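Long-range contacts in xyloglucanase (Paenibacillus pabuli, PDB 2JEP), which hydrolyses the beta-1,4-linked glucan backbone of plant cell-wall xyloglucan as a glycoside hydrolase of family 5: residues N198-N203 with Y238-P243; L222-W227 with K257-S262. One frame throughout, in Å; residues are numbered along the deposited sequence.

Contact 1 of 2, residues N198-N203 with Y238-P243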
# COMPACT_ATOMS: atom_id res chain seq x y z
N ASN A 198 6.08 17.65 8.74
CA ASN A 198 4.76 17.76 8.10
C ASN A 198 4.13 16.38 7.90
O ASN A 198 2.97 16.19 8.16
CB ASN A 198 4.85 18.55 6.78
CG ASN A 198 5.20 20.01 6.99
OD1 ASN A 198 4.96 20.57 8.08
ND2 ASN A 198 5.77 20.63 5.97
N LEU A 199 4.93 15.44 7.40
CA LEU A 199 4.44 14.06 7.21
C LEU A 199 3.88 13.51 8.52
O LEU A 199 2.79 12.95 8.58
CB LEU A 199 5.58 13.18 6.66
CG LEU A 199 5.24 11.76 6.22
CD1 LEU A 199 6.35 11.24 5.30
CD2 LEU A 199 5.04 10.81 7.39
N ASN A 200 4.67 13.64 9.59
CA ASN A 200 4.24 13.15 10.90
C ASN A 200 2.97 13.85 11.35
O ASN A 200 2.08 13.24 11.96
CB ASN A 200 5.34 13.35 11.95
CG ASN A 200 6.59 12.51 11.71
OD1 ASN A 200 6.51 11.35 11.30
ND2 ASN A 200 7.75 13.08 12.05
N ALA A 201 2.86 15.15 11.05
CA ALA A 201 1.66 15.90 11.39
C ALA A 201 0.45 15.34 10.66
O ALA A 201 -0.62 15.23 11.24
CB ALA A 201 1.84 17.39 11.10
N TYR A 202 0.60 15.00 9.38
CA TYR A 202 -0.52 14.40 8.64
C TYR A 202 -0.93 13.10 9.33
O TYR A 202 -2.12 12.85 9.54
CB TYR A 202 -0.18 14.14 7.16
CG TYR A 202 0.35 15.31 6.36
CD1 TYR A 202 0.10 16.63 6.72
CD2 TYR A 202 1.09 15.09 5.20
CE1 TYR A 202 0.62 17.67 6.01
CE2 TYR A 202 1.61 16.14 4.47
CZ TYR A 202 1.39 17.44 4.87
OH TYR A 202 1.94 18.46 4.15
N ASN A 203 0.03 12.25 9.66
CA ASN A 203 -0.35 10.98 10.30
C ASN A 203 -1.11 11.24 11.60
O ASN A 203 -2.08 10.54 11.89
CB ASN A 203 0.86 10.09 10.58
CG ASN A 203 1.34 9.34 9.35
OD1 ASN A 203 0.57 9.05 8.45
ND2 ASN A 203 2.63 8.96 9.34
N TYR A 238 15.91 9.61 11.06
CA TYR A 238 15.69 10.63 10.05
C TYR A 238 14.51 11.53 10.34
O TYR A 238 14.28 12.51 9.60
CB TYR A 238 15.47 9.99 8.67
CG TYR A 238 16.69 9.26 8.15
CD1 TYR A 238 17.72 9.97 7.52
CD2 TYR A 238 16.83 7.89 8.30
CE1 TYR A 238 18.84 9.30 7.03
CE2 TYR A 238 17.94 7.21 7.80
CZ TYR A 238 18.95 7.92 7.17
OH TYR A 238 20.05 7.22 6.68
N GLY A 239 13.78 11.24 11.40
CA GLY A 239 12.67 12.09 11.80
C GLY A 239 11.31 11.44 11.95
O GLY A 239 10.38 12.09 12.42
N PHE A 240 11.17 10.16 11.58
CA PHE A 240 9.85 9.53 11.76
C PHE A 240 9.48 9.51 13.24
O PHE A 240 10.31 9.21 14.08
CB PHE A 240 9.87 8.08 11.24
CG PHE A 240 8.54 7.37 11.33
CD1 PHE A 240 7.49 7.73 10.51
CD2 PHE A 240 8.33 6.38 12.26
CE1 PHE A 240 6.29 7.06 10.59
CE2 PHE A 240 7.10 5.73 12.35
CZ PHE A 240 6.09 6.07 11.52
N THR A 241 8.22 9.82 13.54
CA THR A 241 7.66 9.64 14.86
C THR A 241 6.37 8.84 14.81
O THR A 241 5.62 8.93 13.85
CB THR A 241 7.44 10.97 15.61
OG1 THR A 241 6.49 11.76 14.90
CG2 THR A 241 8.77 11.73 15.79
N LEU A 242 6.14 8.06 15.85
CA LEU A 242 4.90 7.31 15.97
C LEU A 242 3.79 8.22 16.49
O LEU A 242 4.00 8.98 17.43
CB LEU A 242 5.08 6.11 16.91
CG LEU A 242 5.95 5.00 16.31
CD1 LEU A 242 6.53 4.14 17.44
CD2 LEU A 242 5.18 4.16 15.28
N PRO A 243 2.60 8.17 15.88
CA PRO A 243 1.54 9.01 16.37
C PRO A 243 1.04 8.59 17.75
O PRO A 243 1.11 7.41 18.08
CB PRO A 243 0.42 8.82 15.35
CG PRO A 243 0.71 7.56 14.70
CD PRO A 243 2.17 7.34 14.74
O HOH W 1 4.34 9.73 11.59
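Asn200, on helix 193-211, faces Thr241 in the irregular loop that follows helix 231-235, their CA atoms 6.3 Å apart, and the loop runs on past the helix to bring the CA of Pro243 to 6.7 Å from that of Asn203. Asn200 carries the contact. With CG anti to its own carbonyl carbon (chi1 -66°), its carboxamide reaches across to the loop backbone and uses both ends there. ND2 donates to Gly239 O at 2.8 Å, and that oxygen lies nearly in the amide plane. In return Thr241 N gives a nearly straight N-H...O bond (169°) to Asn200 OD1 at 3.2 Å, although the donor stands well above the plane of the side-chain carbonyl. Thr241 lays its hydroxyl against the same amide, OG1 resting 3.3 Å from Asn200 CG as the two side chains cross at about a right angle. The end of the Phe240 side chain comes nearer the helix, CD1 lying 3.8 Å from Asn200 OD1. One water accepts from Asn203 ND2 and donates to Asn200 OD1 and to Thr241 O, adding a water-mediated link from Asn203 to the loop; Asn203 is also held by Ser179 OG at OD1 and by Pro225 O at ND2. A single carboxamide thus satisfies a backbone acceptor and a backbone donor two residues apart, which fixes its flip and ties an irregular loop to the helix near the protein surface.

Contact 2 of 2, residues L222-W227 with K257-S262. With EDO (1,2-ethanediol), chain D.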
# COMPACT_ATOMS: atom_id res chain seq x y z
N LEU A 222 -5.41 1.36 11.91
CA LEU A 222 -5.02 2.46 11.04
C LEU A 222 -3.57 2.28 10.63
O LEU A 222 -2.71 2.06 11.48
CB LEU A 222 -5.16 3.78 11.78
CG LEU A 222 -6.55 4.08 12.37
CD1 LEU A 222 -6.53 5.42 13.10
CD2 LEU A 222 -7.62 4.05 11.32
N LEU A 223 -3.30 2.37 9.33
CA LEU A 223 -2.00 2.11 8.74
C LEU A 223 -1.36 3.44 8.33
O LEU A 223 -2.00 4.23 7.65
CB LEU A 223 -2.17 1.20 7.52
CG LEU A 223 -0.97 0.85 6.65
CD1 LEU A 223 0.05 0.06 7.49
CD2 LEU A 223 -1.36 0.06 5.44
N VAL A 224 -0.12 3.67 8.77
CA VAL A 224 0.59 4.91 8.50
C VAL A 224 1.99 4.59 7.97
O VAL A 224 2.66 3.68 8.46
CB VAL A 224 0.69 5.85 9.74
CG1 VAL A 224 -0.72 6.20 10.20
CG2 VAL A 224 1.51 5.24 10.88
N PRO A 225 2.46 5.36 6.97
CA PRO A 225 3.81 5.23 6.51
C PRO A 225 4.75 6.28 7.08
O PRO A 225 4.32 7.28 7.63
CB PRO A 225 3.66 5.49 5.01
CG PRO A 225 2.65 6.61 4.98
CD PRO A 225 1.71 6.33 6.14
N GLY A 226 6.04 6.03 6.88
CA GLY A 226 7.05 7.07 6.94
C GLY A 226 7.38 7.60 5.56
O GLY A 226 6.61 7.49 4.62
N TRP A 227 8.55 8.23 5.45
CA TRP A 227 8.95 8.96 4.26
C TRP A 227 9.06 8.06 3.03
O TRP A 227 9.87 7.13 3.00
CB TRP A 227 10.32 9.60 4.53
CG TRP A 227 10.82 10.51 3.47
CD1 TRP A 227 11.68 10.21 2.46
CD2 TRP A 227 10.56 11.91 3.38
NE1 TRP A 227 11.96 11.34 1.74
CE2 TRP A 227 11.28 12.40 2.27
CE3 TRP A 227 9.78 12.81 4.13
CZ2 TRP A 227 11.26 13.73 1.89
CZ3 TRP A 227 9.76 14.13 3.76
CH2 TRP A 227 10.49 14.58 2.65
N LYS A 257 -1.48 -1.60 20.56
CA LYS A 257 -1.60 -0.58 19.52
C LYS A 257 -2.77 -0.91 18.61
O LYS A 257 -3.14 -2.08 18.46
CB LYS A 257 -0.33 -0.53 18.66
CG LYS A 257 0.98 -0.57 19.43
CD LYS A 257 1.12 0.59 20.38
CE LYS A 257 2.48 0.60 21.07
NZ LYS A 257 2.60 -0.47 22.10
N ARG A 258 -3.36 0.12 18.00
CA ARG A 258 -4.24 -0.10 16.85
C ARG A 258 -3.74 0.73 15.67
O ARG A 258 -4.52 1.26 14.85
CB ARG A 258 -5.72 0.21 17.16
CG ARG A 258 -6.38 -0.89 18.02
CD ARG A 258 -6.52 -2.20 17.25
NE ARG A 258 -7.21 -3.23 18.02
CZ ARG A 258 -6.62 -3.97 18.97
NH1 ARG A 258 -5.33 -3.87 19.26
NH2 ARG A 258 -7.35 -4.84 19.64
N ILE A 259 -2.41 0.81 15.59
CA ILE A 259 -1.73 1.45 14.47
C ILE A 259 -0.75 0.46 13.88
O ILE A 259 -0.11 -0.29 14.60
CB ILE A 259 -1.03 2.76 14.89
CG1 ILE A 259 -2.07 3.77 15.35
CG2 ILE A 259 -0.19 3.33 13.73
CD1 ILE A 259 -1.48 4.97 15.99
N MET A 260 -0.71 0.41 12.55
CA MET A 260 0.21 -0.43 11.78
C MET A 260 1.13 0.49 10.98
O MET A 260 0.74 1.62 10.67
CB MET A 260 -0.54 -1.29 10.76
CG MET A 260 -1.72 -2.04 11.28
SD MET A 260 -2.58 -2.86 9.93
CE MET A 260 -3.44 -4.20 10.81
N ILE A 261 2.30 -0.01 10.60
CA ILE A 261 3.29 0.78 9.86
C ILE A 261 3.46 0.23 8.45
O ILE A 261 3.61 -0.97 8.25
CB ILE A 261 4.66 0.77 10.57
CG1 ILE A 261 4.53 1.15 12.06
CG2 ILE A 261 5.63 1.73 9.90
CD1 ILE A 261 3.88 2.51 12.33
N SER A 262 3.41 1.14 7.48
CA SER A 262 3.53 0.81 6.06
C SER A 262 4.93 1.01 5.54
O SER A 262 5.55 1.99 5.88
CB SER A 262 2.62 1.73 5.28
OG SER A 262 2.85 1.67 3.89
C1 EDO D . -11.01 -3.75 20.73
O1 EDO D . -11.68 -2.98 19.72
C2 EDO D . -11.23 -5.23 20.42
O2 EDO D . -10.34 -5.67 19.38
O HOH W 2 7.36 3.96 5.40
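Leu222 and Ile259 open a run of parallel bridges that continues through Leu223 with Met260 and Val224 with Ile261, the axes of 222-225 and 259-262 coming to 4.3 Å at their closest and inclined at 35°. Four backbone hydrogen bonds alternate along it: Leu222 N to Arg258 O, Met260 N to Leu222 O at 2.8 Å, Val224 N to Met260 O, and Ser262 N to Val224 O. CA-H...O contacts accompany them, as from Ile259 CA to Leu222 O. Beyond the last bond a water accepts from Gly226 N and donates to Ser262 O, bridging the backbones where they part.

Apolar contacts fall on both faces. On that of Leu223, chi1 176° sets CG anti to the backbone N and chi2 63° then sets CD1, which touches Met260 CB at 3.6 Å and Ser262 CB at 3.8 Å. On the other, Val224 CG2 meets Ile259 CG2 at 3.8 Å and Ile261 CD1 at 3.9 Å. This face is turned to helix 193-211, whose Asn203 packs on Val224.

Just before strand 259-265, Arg258 NH1 bonds to Lys257 O and Gln256 OE1, while NH2 donates to O2 of an ethanediol probably left from crystallisation.

These are neighbouring strands of the eight-stranded TIM barrel of family 5, joined by a beta-alpha-beta crossover through helix 231-235.

How the contacts relate
The two contacts lie with centres about 10 Å apart, on the same side of the chain's centre, contact 1 near the surface and contact 2 within the barrel wall. Their segments alternate along the chain: helix 193-211, strand 222-225, the loop at 238-243, then strand 259-265. The loop of contact 1 therefore belongs to the connection that joins the two strands of contact 2. They also touch directly: besides the probable Asn203-Pro225 bond, Phe240 and Leu199 pack near Pro225 O, while Pro243 rests on Ile259 and Leu242 on Ile261. Helix 193-211 and the crossover loop thus lie together on the outside of the barrel wall that strands 222-225 and 259-265 help build.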